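PDB 3BQX: glyoxalase-related enzyme from Fulvimarina pelagi, which is of unknown function but belongs to the glyoxalase-related VOC superfamily, whose members include metal-dependent enzymes and bleomycin-resistance proteins. Local coordinates for residues A[13-16]-A[17-20]; A[20-24]-A[25-29]. All blocks are in the same frame, centred on the assembly; numbering follows the deposited sequence.

Interaction 1: residues A[13-16]-A[17-20]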
# COMPACT_ATOMS: atom_id res chain seq x y z
N ILE A 13 1.58 -11.65 -6.37
CA ILE A 13 1.21 -12.93 -5.78
C ILE A 13 1.58 -14.12 -6.66
O ILE A 13 1.88 -13.96 -7.84
CB ILE A 13 -0.31 -12.97 -5.50
CG1 ILE A 13 -1.08 -12.82 -6.82
CG2 ILE A 13 -0.69 -11.84 -4.53
CD1 ILE A 13 -2.56 -13.19 -6.71
N GLY A 14 1.55 -15.32 -6.09
CA GLY A 14 1.90 -16.50 -6.85
C GLY A 14 0.72 -17.33 -7.33
O GLY A 14 0.80 -17.99 -8.36
N ASP A 15 -0.38 -17.28 -6.58
CA ASP A 15 -1.57 -18.06 -6.93
C ASP A 15 -2.86 -17.29 -6.64
O ASP A 15 -3.13 -16.94 -5.49
CB ASP A 15 -1.57 -19.37 -6.14
CG ASP A 15 -2.69 -20.30 -6.56
OD1 ASP A 15 -2.58 -20.93 -7.63
OD2 ASP A 15 -3.69 -20.40 -5.81
N LEU A 16 -3.65 -17.04 -7.68
CA LEU A 16 -4.90 -16.30 -7.52
C LEU A 16 -5.92 -16.94 -6.58
O LEU A 16 -6.56 -16.24 -5.79
CB LEU A 16 -5.58 -16.07 -8.87
CG LEU A 16 -5.33 -14.72 -9.54
CD1 LEU A 16 -3.89 -14.63 -10.00
CD2 LEU A 16 -6.27 -14.57 -10.73
N GLU A 17 -6.09 -18.25 -6.67
CA GLU A 17 -7.06 -18.92 -5.82
C GLU A 17 -6.69 -18.78 -4.34
O GLU A 17 -7.55 -18.48 -3.51
CB GLU A 17 -7.18 -20.40 -6.20
CG GLU A 17 -8.36 -21.10 -5.53
CD GLU A 17 -8.60 -22.49 -6.07
OE1 GLU A 17 -7.69 -23.34 -5.96
OE2 GLU A 17 -9.70 -22.74 -6.62
N ALA A 18 -5.41 -18.98 -4.02
CA ALA A 18 -4.95 -18.87 -2.64
C ALA A 18 -5.14 -17.44 -2.13
O ALA A 18 -5.56 -17.22 -1.00
CB ALA A 18 -3.48 -19.28 -2.54
N SER A 19 -4.82 -16.47 -2.98
CA SER A 19 -4.95 -15.06 -2.62
C SER A 19 -6.43 -14.69 -2.47
O SER A 19 -6.81 -14.04 -1.50
CB SER A 19 -4.30 -14.19 -3.70
OG SER A 19 -4.25 -12.84 -3.29
N ALA A 20 -7.25 -15.12 -3.42
CA ALA A 20 -8.68 -14.84 -3.37
C ALA A 20 -9.33 -15.43 -2.11
O ALA A 20 -10.27 -14.86 -1.57
CB ALA A 20 -9.37 -15.40 -4.62
O HOH W 1 -5.44 -19.93 -9.03
O HOH W 2 -4.61 -22.71 -4.93
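Asp15 N-caps helix 16-26 by giving its carboxylate to Ala18 N as the chain comes off strand 8-13; this is the strand-to-helix step of a glyoxalase-type beta-alpha-beta-beta-beta unit. With CG swung opposite the backbone N (chi1 -174°), Asp15 OD2 reaches Ala18 N at 2.9 Å. The amide comes in on the anti side of that oxygen, 19° out of the carboxylate plane, and the N-H points fairly straight at it (154°). The Ala18 methyl packs beside the same oxygen. Behind the cap, Asp15 O takes Ser19 N, and Leu16 O takes Ala20 N at 2.7 Å, the first regular helical bonds.

Two waters extend the cap on the solvent side. One accepts from Glu17 N, an amide of the first turn, and donates weakly to Asp15 OD1. The other donates to Asp15 OD2 at 2.6 Å and weakly to OE1 of Glu17, whose extended chain leads outward; it lies between two carboxylates, Asp15 OD2 and Glu17 OE1 being 5.0 Å apart, and probably eases their mutual repulsion. The helix N terminus should favour a charged Asp15.

On the inner side Leu16 packs against Ile39 and Leu52 of the sheet, while Ile13 and Ser19 both touch Thr50. Ile13 points toward the helix, its CD1 ending 3.6 Å from Ser19 CB.

Interaction 2: residues A[20-24]-A[25-29]; sequences ARFYG and EGFGW
Tyr23 CG stands opposite its own carbonyl carbon (chi1 -68°), and Trp29 CG does likewise, which brings Tyr23 CD1 to 3.7 Å from Trp29 CZ3. The two ring planes are only 19° from parallel, yet offset so much that little of one ring lies over the other. Phe27 lies alongside Tyr23, pointing the same way, with Phe27 CD1 against Tyr23 CD1 at 3.8 Å. Its CE1 meets Phe22 CE2, the planes of those two phenyl rings being nearly perpendicular (86°). Phe27 CB sits over the centre of one indole face, and CD2 of Phe22 over the centre of a Tyr23 face.

The backbone widens here: Arg21 O accepts from both Glu25 N and Gly26 N, and Phe22 O from Phe27 N at 3.1 Å, giving the i to i+5 bonds of a pi turn. Tyr23 O then takes Trp29 N at 2.9 Å, past Gly28 with its positive phi. On the outer face the Arg21 chain passes Glu25, Arg21 CG to Glu25 OE2 3.5 Å, and one water joins Arg21 NE to Glu25 OE1.

Tyr23 OH is held by Asp115 and Trp121, and Phe27 meets Trp121 edge-to-face. Phe22, Phe27 and the Tyr23 hydroxyl thus face the second half of the chain, Trp29 the N-terminal sheet and Gln4 of the second subunit, where the first helix of this VOC-type fold closes in a Schellman-type ending.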
# COMPACT_ATOMS: atom_id res chain seq x y z
N ALA A 20 -7.25 -15.12 -3.42
CA ALA A 20 -8.68 -14.84 -3.37
C ALA A 20 -9.33 -15.43 -2.11
O ALA A 20 -10.27 -14.86 -1.57
CB ALA A 20 -9.37 -15.40 -4.62
N ARG A 21 -8.81 -16.57 -1.66
CA ARG A 21 -9.33 -17.22 -0.46
C ARG A 21 -9.06 -16.36 0.77
O ARG A 21 -9.94 -16.15 1.61
CB ARG A 21 -8.69 -18.60 -0.28
CG ARG A 21 -9.13 -19.32 0.98
CD ARG A 21 -8.21 -20.48 1.30
NE ARG A 21 -8.53 -21.08 2.60
CZ ARG A 21 -7.71 -21.90 3.25
NH1 ARG A 21 -6.52 -22.20 2.74
NH2 ARG A 21 -8.07 -22.40 4.42
N PHE A 22 -7.83 -15.85 0.87
CA PHE A 22 -7.44 -15.01 1.99
C PHE A 22 -8.26 -13.73 2.06
O PHE A 22 -8.84 -13.40 3.09
CB PHE A 22 -5.95 -14.64 1.89
CG PHE A 22 -5.46 -13.77 3.02
CD1 PHE A 22 -5.21 -14.31 4.28
CD2 PHE A 22 -5.26 -12.40 2.83
CE1 PHE A 22 -4.76 -13.51 5.33
CE2 PHE A 22 -4.80 -11.60 3.87
CZ PHE A 22 -4.56 -12.15 5.13
N TYR A 23 -8.33 -13.00 0.94
CA TYR A 23 -9.07 -11.75 0.93
C TYR A 23 -10.58 -11.94 0.94
O TYR A 23 -11.31 -11.14 1.53
CB TYR A 23 -8.61 -10.88 -0.25
CG TYR A 23 -7.18 -10.40 -0.04
CD1 TYR A 23 -6.89 -9.46 0.94
CD2 TYR A 23 -6.13 -10.98 -0.73
CE1 TYR A 23 -5.58 -9.11 1.24
CE2 TYR A 23 -4.81 -10.66 -0.44
CZ TYR A 23 -4.54 -9.72 0.55
OH TYR A 23 -3.24 -9.44 0.89
N GLY A 24 -11.04 -13.02 0.31
CA GLY A 24 -12.47 -13.28 0.27
C GLY A 24 -13.03 -13.94 1.52
O GLY A 24 -13.96 -13.42 2.14
N GLU A 25 -12.48 -15.09 1.89
CA GLU A 25 -12.94 -15.82 3.06
C GLU A 25 -12.36 -15.29 4.37
O GLU A 25 -12.97 -15.41 5.43
CB GLU A 25 -12.62 -17.31 2.93
CG GLU A 25 -13.36 -18.00 1.80
CD GLU A 25 -12.99 -19.46 1.66
OE1 GLU A 25 -13.08 -20.20 2.66
OE2 GLU A 25 -12.60 -19.87 0.54
N GLY A 26 -11.17 -14.69 4.28
CA GLY A 26 -10.54 -14.15 5.47
C GLY A 26 -11.05 -12.76 5.80
O GLY A 26 -11.63 -12.54 6.86
N PHE A 27 -10.85 -11.81 4.88
CA PHE A 27 -11.31 -10.44 5.11
C PHE A 27 -12.79 -10.22 4.79
O PHE A 27 -13.39 -9.27 5.29
CB PHE A 27 -10.49 -9.45 4.28
CG PHE A 27 -9.28 -8.89 4.99
CD1 PHE A 27 -8.00 -9.12 4.51
CD2 PHE A 27 -9.44 -8.11 6.14
CE1 PHE A 27 -6.89 -8.57 5.15
CE2 PHE A 27 -8.33 -7.56 6.79
CZ PHE A 27 -7.06 -7.79 6.29
N GLY A 28 -13.35 -11.08 3.96
CA GLY A 28 -14.75 -10.94 3.59
C GLY A 28 -14.93 -9.93 2.46
O GLY A 28 -16.01 -9.37 2.29
N TRP A 29 -13.87 -9.71 1.69
CA TRP A 29 -13.92 -8.75 0.59
C TRP A 29 -14.31 -9.42 -0.72
O TRP A 29 -14.04 -10.60 -0.94
CB TRP A 29 -12.57 -8.05 0.44
CG TRP A 29 -12.14 -7.34 1.69
CD1 TRP A 29 -12.93 -7.00 2.75
CD2 TRP A 29 -10.83 -6.85 1.99
NE1 TRP A 29 -12.19 -6.33 3.69
CE2 TRP A 29 -10.90 -6.22 3.26
CE3 TRP A 29 -9.60 -6.88 1.32
CZ2 TRP A 29 -9.79 -5.63 3.86
CZ3 TRP A 29 -8.49 -6.29 1.93
CH2 TRP A 29 -8.59 -5.68 3.19
O HOH W 3 -10.85 -20.69 4.59

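In the fold
Strand 8-13 ends at Ile13, which still bonds through its backbone to Trp51 and Val53, and the chain turns into helix 16-26. Interaction 1 closes that turn at the helix start; interaction 2 closes the helix end, where the chain leaves towards strand 33-34. The two follow in sequence, sharing Ala20 without enclosing or crossing one another, their centres about 11 Å apart. The first ties the helix to strands 38-42 and 47-52 of the N-terminal sheet. The second also touches these strands, but its Phe22 and Phe27 reach Leu90 of helix 83-92, linking the first helix to the other half of the fold.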